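Local coordinates for protein citrate synthase (Mycobacterium tuberculosis, PDB 4TVM) that catalyses the condensation of oxaloacetate with acetyl-CoA and water to give citrate and CoA in the Krebs cycle, at residues Pro135-Val140 against Pro172-Tyr177; Asn199-Thr204 against Arg220-Leu225. All coordinates share one frame; numbering follows the deposited sequence.

Interaction 1. Residues Pro135-Val140 against Pro172-Tyr177; sequences PVLSSV and PTIAAY
Ile174 holds CG1 anti to its own carbonyl carbon (chi1 -67°), which leaves CG2 anti to the backbone N and lets this methyl meet both Leu137 and Val140. On the facing helix, Val140 carries CG1 anti to the backbone N (chi1 179°), so that this branch meets Ile174 tip to tip: Val140 CG1 lies 3.9 Å from Ile174 CG2 and 4.1 Å from Ile174 CD1. The valine methyl thus touches both branches of the isoleucine. Leu137 crosses Ile174 at about a right angle and touches it with one methyl, CD1, 4.1 Å from Ile174 CG2. The backbones approach closely beside small Ala175, whose CA is 6.3 Å from Leu137 CA. No hydrogen bond joins the segments; cohesion across them is entirely apolar and buried. On the averted side, Ser138 turns back into its own helix, OG donating to Pro135 O at 2.7 Å from above the carbonyl plane and also reaching Met134 O, so that one hydroxyl proton is shared between two carbonyls; Pro135 O also accepts the helical N-H of Ser139. Val385 of helix 383-403 packs on both Leu137 and Ala175, and Ser139 O is hydrogen-bonded to Ser139 OG of the second subunit. Helix 133-147 therefore lies between helix 159-182 and the partner chain, a layering of helices at the dimer interface characteristic of the largely alpha-helical citrate synthase fold.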
loop_
_atom_site.group_PDB
_atom_site.type_symbol
_atom_site.label_atom_id
_atom_site.label_comp_id
_atom_site.label_asym_id
_atom_site.label_seq_id
_atom_site.Cartn_x
_atom_site.Cartn_y
_atom_site.Cartn_z
ATOM N N PRO A 135 7.899 2.761 12.154
ATOM C CA PRO A 135 8.079 1.351 11.819
ATOM C C PRO A 135 7.263 0.388 12.664
ATOM O O PRO A 135 6.685 -0.573 12.155
ATOM C CB PRO A 135 9.569 1.116 12.089
ATOM C CG PRO A 135 10.211 2.438 11.892
ATOM C CD PRO A 135 9.167 3.504 12.089
ATOM N N VAL A 136 7.243 0.650 13.953
ATOM C CA VAL A 136 6.579 -0.195 14.906
ATOM C C VAL A 136 5.105 -0.259 14.627
ATOM O O VAL A 136 4.513 -1.314 14.674
ATOM C CB VAL A 136 6.761 0.358 16.336
ATOM C CG1 VAL A 136 6.137 -0.593 17.347
ATOM C CG2 VAL A 136 8.236 0.563 16.648
ATOM N N LEU A 137 4.513 0.894 14.369
ATOM C CA LEU A 137 3.088 1.013 14.041
ATOM C C LEU A 137 2.672 0.313 12.738
ATOM O O LEU A 137 1.607 -0.291 12.662
ATOM C CB LEU A 137 2.736 2.500 13.964
ATOM C CG LEU A 137 1.546 3.006 13.154
ATOM C CD1 LEU A 137 0.294 2.936 13.972
ATOM C CD2 LEU A 137 1.792 4.450 12.737
ATOM N N SER A 138 3.457 0.405 11.683
ATOM C CA SER A 138 3.080 -0.357 10.478
ATOM C C SER A 138 3.163 -1.866 10.805
ATOM O O SER A 138 2.318 -2.669 10.383
ATOM C CB SER A 138 4.027 -0.034 9.339
ATOM O OG SER A 138 5.358 -0.047 9.853
ATOM N N SER A 139 4.177 -2.233 11.587
ATOM C CA SER A 139 4.408 -3.621 11.869
ATOM C C SER A 139 3.227 -4.176 12.631
ATOM O O SER A 139 2.737 -5.266 12.322
ATOM C CB SER A 139 5.701 -3.777 12.652
ATOM O OG SER A 139 6.136 -5.116 12.649
ATOM N N VAL A 140 2.770 -3.406 13.616
ATOM C CA VAL A 140 1.727 -3.848 14.539
ATOM C C VAL A 140 0.347 -3.867 13.875
ATOM O O VAL A 140 -0.449 -4.733 14.110
ATOM C CB VAL A 140 1.752 -2.978 15.805
ATOM C CG1 VAL A 140 0.658 -3.391 16.780
ATOM C CG2 VAL A 140 3.107 -3.124 16.492
ATOM N N PRO A 172 -5.066 4.487 18.362
ATOM C CA PRO A 172 -4.346 5.380 19.264
ATOM C C PRO A 172 -3.581 4.664 20.329
ATOM O O PRO A 172 -2.505 5.099 20.689
ATOM C CB PRO A 172 -5.467 6.156 19.911
ATOM C CG PRO A 172 -6.436 6.298 18.807
ATOM C CD PRO A 172 -6.488 4.890 18.310
ATOM N N THR A 173 -4.124 3.572 20.838
ATOM C CA THR A 173 -3.411 2.765 21.803
ATOM C C THR A 173 -2.084 2.272 21.276
ATOM O O THR A 173 -1.098 2.314 21.980
ATOM C CB THR A 173 -4.237 1.547 22.129
ATOM O OG1 THR A 173 -5.533 1.989 22.564
ATOM C CG2 THR A 173 -3.592 0.734 23.211
ATOM N N ILE A 174 -2.081 1.819 20.027
ATOM C CA ILE A 174 -0.878 1.340 19.367
ATOM C C ILE A 174 0.153 2.428 19.154
ATOM O O ILE A 174 1.336 2.179 19.270
ATOM C CB ILE A 174 -1.249 0.787 17.974
ATOM C CG1 ILE A 174 -2.092 -0.463 18.121
ATOM C CG2 ILE A 174 -0.011 0.408 17.150
ATOM C CD1 ILE A 174 -2.640 -0.939 16.808
ATOM N N ALA A 175 -0.298 3.618 18.753
ATOM C CA ALA A 175 0.613 4.724 18.519
ATOM C C ALA A 175 1.202 5.197 19.847
ATOM O O ALA A 175 2.376 5.559 19.916
ATOM C CB ALA A 175 -0.127 5.848 17.848
ATOM N N ALA A 176 0.397 5.207 20.901
ATOM C CA ALA A 176 0.922 5.574 22.206
ATOM C C ALA A 176 1.939 4.544 22.668
ATOM O O ALA A 176 2.929 4.926 23.284
ATOM C CB ALA A 176 -0.193 5.687 23.234
ATOM N N TYR A 177 1.713 3.254 22.390
ATOM C CA TYR A 177 2.700 2.256 22.796
ATOM C C TYR A 177 3.987 2.339 22.006
ATOM O O TYR A 177 5.051 2.072 22.530
ATOM C CB TYR A 177 2.136 0.854 22.702
ATOM C CG TYR A 177 1.153 0.545 23.783
ATOM C CD1 TYR A 177 0.655 1.542 24.630
ATOM C CD2 TYR A 177 0.712 -0.740 23.968
ATOM C CE1 TYR A 177 -0.249 1.243 25.615
ATOM C CE2 TYR A 177 -0.186 -1.042 24.961
ATOM C CZ TYR A 177 -0.658 -0.045 25.774
ATOM O OH TYR A 177 -1.558 -0.369 26.739
#

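Interaction 2. Residues Asn199-Thr204 against Arg220-Leu225; sequences NFLRLT and RALDML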
loop_
_atom_site.group_PDB
_atom_site.type_symbol
_atom_site.label_atom_id
_atom_site.label_comp_id
_atom_site.label_asym_id
_atom_site.label_seq_id
_atom_site.Cartn_x
_atom_site.Cartn_y
_atom_site.Cartn_z
ATOM N N ASN A 199 -7.495 10.176 26.681
ATOM C CA ASN A 199 -6.902 8.940 27.099
ATOM C C ASN A 199 -5.671 8.626 26.233
ATOM O O ASN A 199 -4.709 8.011 26.697
ATOM C CB ASN A 199 -7.917 7.837 26.956
ATOM C CG ASN A 199 -7.352 6.521 27.310
ATOM O OD1 ASN A 199 -6.986 6.306 28.451
ATOM N ND2 ASN A 199 -7.243 5.624 26.327
ATOM N N PHE A 200 -5.705 9.033 24.967
ATOM C CA PHE A 200 -4.546 8.857 24.115
ATOM C C PHE A 200 -3.368 9.622 24.683
ATOM O O PHE A 200 -2.245 9.130 24.686
ATOM C CB PHE A 200 -4.821 9.289 22.676
ATOM C CG PHE A 200 -3.565 9.536 21.886
ATOM C CD1 PHE A 200 -2.711 8.480 21.555
ATOM C CD2 PHE A 200 -3.212 10.820 21.493
ATOM C CE1 PHE A 200 -1.544 8.707 20.855
ATOM C CE2 PHE A 200 -2.048 11.044 20.784
ATOM C CZ PHE A 200 -1.205 9.993 20.470
ATOM N N LEU A 201 -3.628 10.827 25.169
ATOM C CA LEU A 201 -2.574 11.677 25.719
ATOM C C LEU A 201 -1.957 11.124 26.999
ATOM O O LEU A 201 -0.781 11.338 27.272
ATOM C CB LEU A 201 -3.112 13.084 25.962
ATOM C CG LEU A 201 -3.068 14.055 24.773
ATOM C CD1 LEU A 201 -3.993 15.248 25.002
ATOM C CD2 LEU A 201 -1.646 14.555 24.578
ATOM N N ARG A 202 -2.744 10.445 27.805
ATOM C CA ARG A 202 -2.224 9.776 29.008
ATOM C C ARG A 202 -1.336 8.606 28.647
ATOM O O ARG A 202 -0.323 8.353 29.304
ATOM C CB ARG A 202 -3.368 9.218 29.853
ATOM C CG ARG A 202 -2.981 8.877 31.285
ATOM C CD ARG A 202 -4.116 8.217 32.056
ATOM N NE ARG A 202 -3.640 7.323 33.119
ATOM C CZ ARG A 202 -3.666 5.985 33.067
ATOM N NH1 ARG A 202 -4.106 5.343 31.979
ATOM N NH2 ARG A 202 -3.222 5.270 34.098
ATOM N N LEU A 203 -1.767 7.853 27.628
ATOM C CA LEU A 203 -1.067 6.648 27.221
ATOM C C LEU A 203 0.285 7.052 26.695
ATOM O O LEU A 203 1.249 6.312 26.820
ATOM C CB LEU A 203 -1.807 5.956 26.122
ATOM C CG LEU A 203 -3.051 5.187 26.487
ATOM C CD1 LEU A 203 -3.615 4.572 25.204
ATOM C CD2 LEU A 203 -2.711 4.116 27.475
ATOM N N THR A 204 0.327 8.237 26.106
ATOM C CA THR A 204 1.518 8.774 25.475
ATOM C C THR A 204 2.438 9.397 26.486
ATOM O O THR A 204 3.651 9.210 26.427
ATOM C CB THR A 204 1.123 9.869 24.493
ATOM O OG1 THR A 204 0.038 9.397 23.694
ATOM C CG2 THR A 204 2.264 10.228 23.582
ATOM N N ARG A 220 -8.096 19.991 23.602
ATOM C CA ARG A 220 -8.908 20.639 22.591
ATOM C C ARG A 220 -8.024 20.899 21.414
ATOM O O ARG A 220 -8.456 20.790 20.294
ATOM C CB ARG A 220 -9.487 21.932 23.133
ATOM C CG ARG A 220 -9.943 22.922 22.063
ATOM C CD ARG A 220 -11.246 23.608 22.445
ATOM N NE ARG A 220 -11.667 24.594 21.436
ATOM C CZ ARG A 220 -11.293 25.875 21.417
ATOM N NH1 ARG A 220 -10.482 26.370 22.352
ATOM N NH2 ARG A 220 -11.723 26.677 20.451
ATOM N N ALA A 221 -6.765 21.219 21.654
ATOM C CA ALA A 221 -5.879 21.473 20.548
ATOM C C ALA A 221 -5.634 20.206 19.728
ATOM O O ALA A 221 -5.642 20.249 18.512
ATOM C CB ALA A 221 -4.575 22.019 21.048
ATOM N N LEU A 222 -5.408 19.075 20.386
ATOM C CA LEU A 222 -5.182 17.842 19.652
ATOM C C LEU A 222 -6.447 17.366 18.958
ATOM O O LEU A 222 -6.413 16.959 17.797
ATOM C CB LEU A 222 -4.688 16.765 20.591
ATOM C CG LEU A 222 -4.102 15.580 19.847
ATOM C CD1 LEU A 222 -2.866 16.046 19.095
ATOM C CD2 LEU A 222 -3.811 14.448 20.822
ATOM N N ASP A 223 -7.569 17.432 19.670
ATOM C CA ASP A 223 -8.857 17.003 19.118
ATOM C C ASP A 223 -9.191 17.764 17.859
ATOM O O ASP A 223 -9.535 17.185 16.835
ATOM C CB ASP A 223 -9.962 17.200 20.149
ATOM C CG ASP A 223 -11.210 16.430 19.812
ATOM O OD1 ASP A 223 -11.899 16.813 18.865
ATOM O OD2 ASP A 223 -11.499 15.425 20.481
ATOM N N MET A 224 -9.051 19.077 17.919
ATOM C CA MET A 224 -9.281 19.897 16.741
ATOM C C MET A 224 -8.364 19.478 15.605
ATOM O O MET A 224 -8.810 19.289 14.477
ATOM C CB MET A 224 -9.058 21.367 17.071
ATOM C CG MET A 224 -9.518 22.305 15.979
ATOM S SD MET A 224 -9.497 24.045 16.473
ATOM C CE MET A 224 -7.871 24.532 15.907
ATOM N N LEU A 225 -7.080 19.322 15.904
ATOM C CA LEU A 225 -6.105 19.022 14.864
ATOM C C LEU A 225 -6.365 17.697 14.098
ATOM O O LEU A 225 -6.013 17.566 12.919
ATOM C CB LEU A 225 -4.704 19.014 15.467
ATOM C CG LEU A 225 -3.871 20.257 15.182
ATOM C CD1 LEU A 225 -2.685 20.307 16.125
ATOM C CD2 LEU A 225 -3.416 20.226 13.736
#
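Leu222 points its CD2 methyl at the rim of the Phe200 ring, in the ring plane, and the two side chains cross at about a right angle. It is a helix-helix contact of the largely alpha-helical citrate synthase fold, made between helices 196-205 and 216-229. Leu222 CD2 sits 3.7 Å from Phe200 CD2 and 3.8 Å from Phe200 CE2, straddling one side of the ring instead of lying over a face. With CG anti to the backbone N (chi1 -165°), Leu222 extends across a fairly wide gap, for its CA remains 9.0 Å from Leu201 CA. All three touching residues are buried, and no hydrogen bond links the two segments. One face of the phenyl ring carries the hydroxyl of Thr204 from the next turn, OG1 standing 3.3 Å above the plane and offset toward the rim. That hydroxyl donates to Phe200 O, tilted 34° from the carbonyl plane, and the same oxygen also accepts the helical N-H of Thr204. One position further on from Leu222, Asp223 OD1 accepts a hydrogen bond from Phe85 N, tying helix 216-229 to the start of helix 85-94. Leu201 meets the same leucine methyl tip to tip, its branch carbon CG 4.0 Å from Leu222 CD2.

Interaction 1 closes before interaction 2 opens along the chain, and their centres lie 16 Å apart. Consecutive helices 159-182 and 196-205 join them directly: Pro172 O is 3.5 Å from Phe200 CD1, and Ala176 packs against Leu203 and Thr204. The result is a continuous run of helices, 133-147 to 159-182 to 196-205 to 216-229, reaching from the subunit interface toward the oxaloacetate pocket. Residues 135-140 touch the second subunit, whereas no other chain touches the segments of interaction 2. Helix 216-229 ends at His229, which lines the oxaloacetate pocket, although both contacts themselves lie away from the active site.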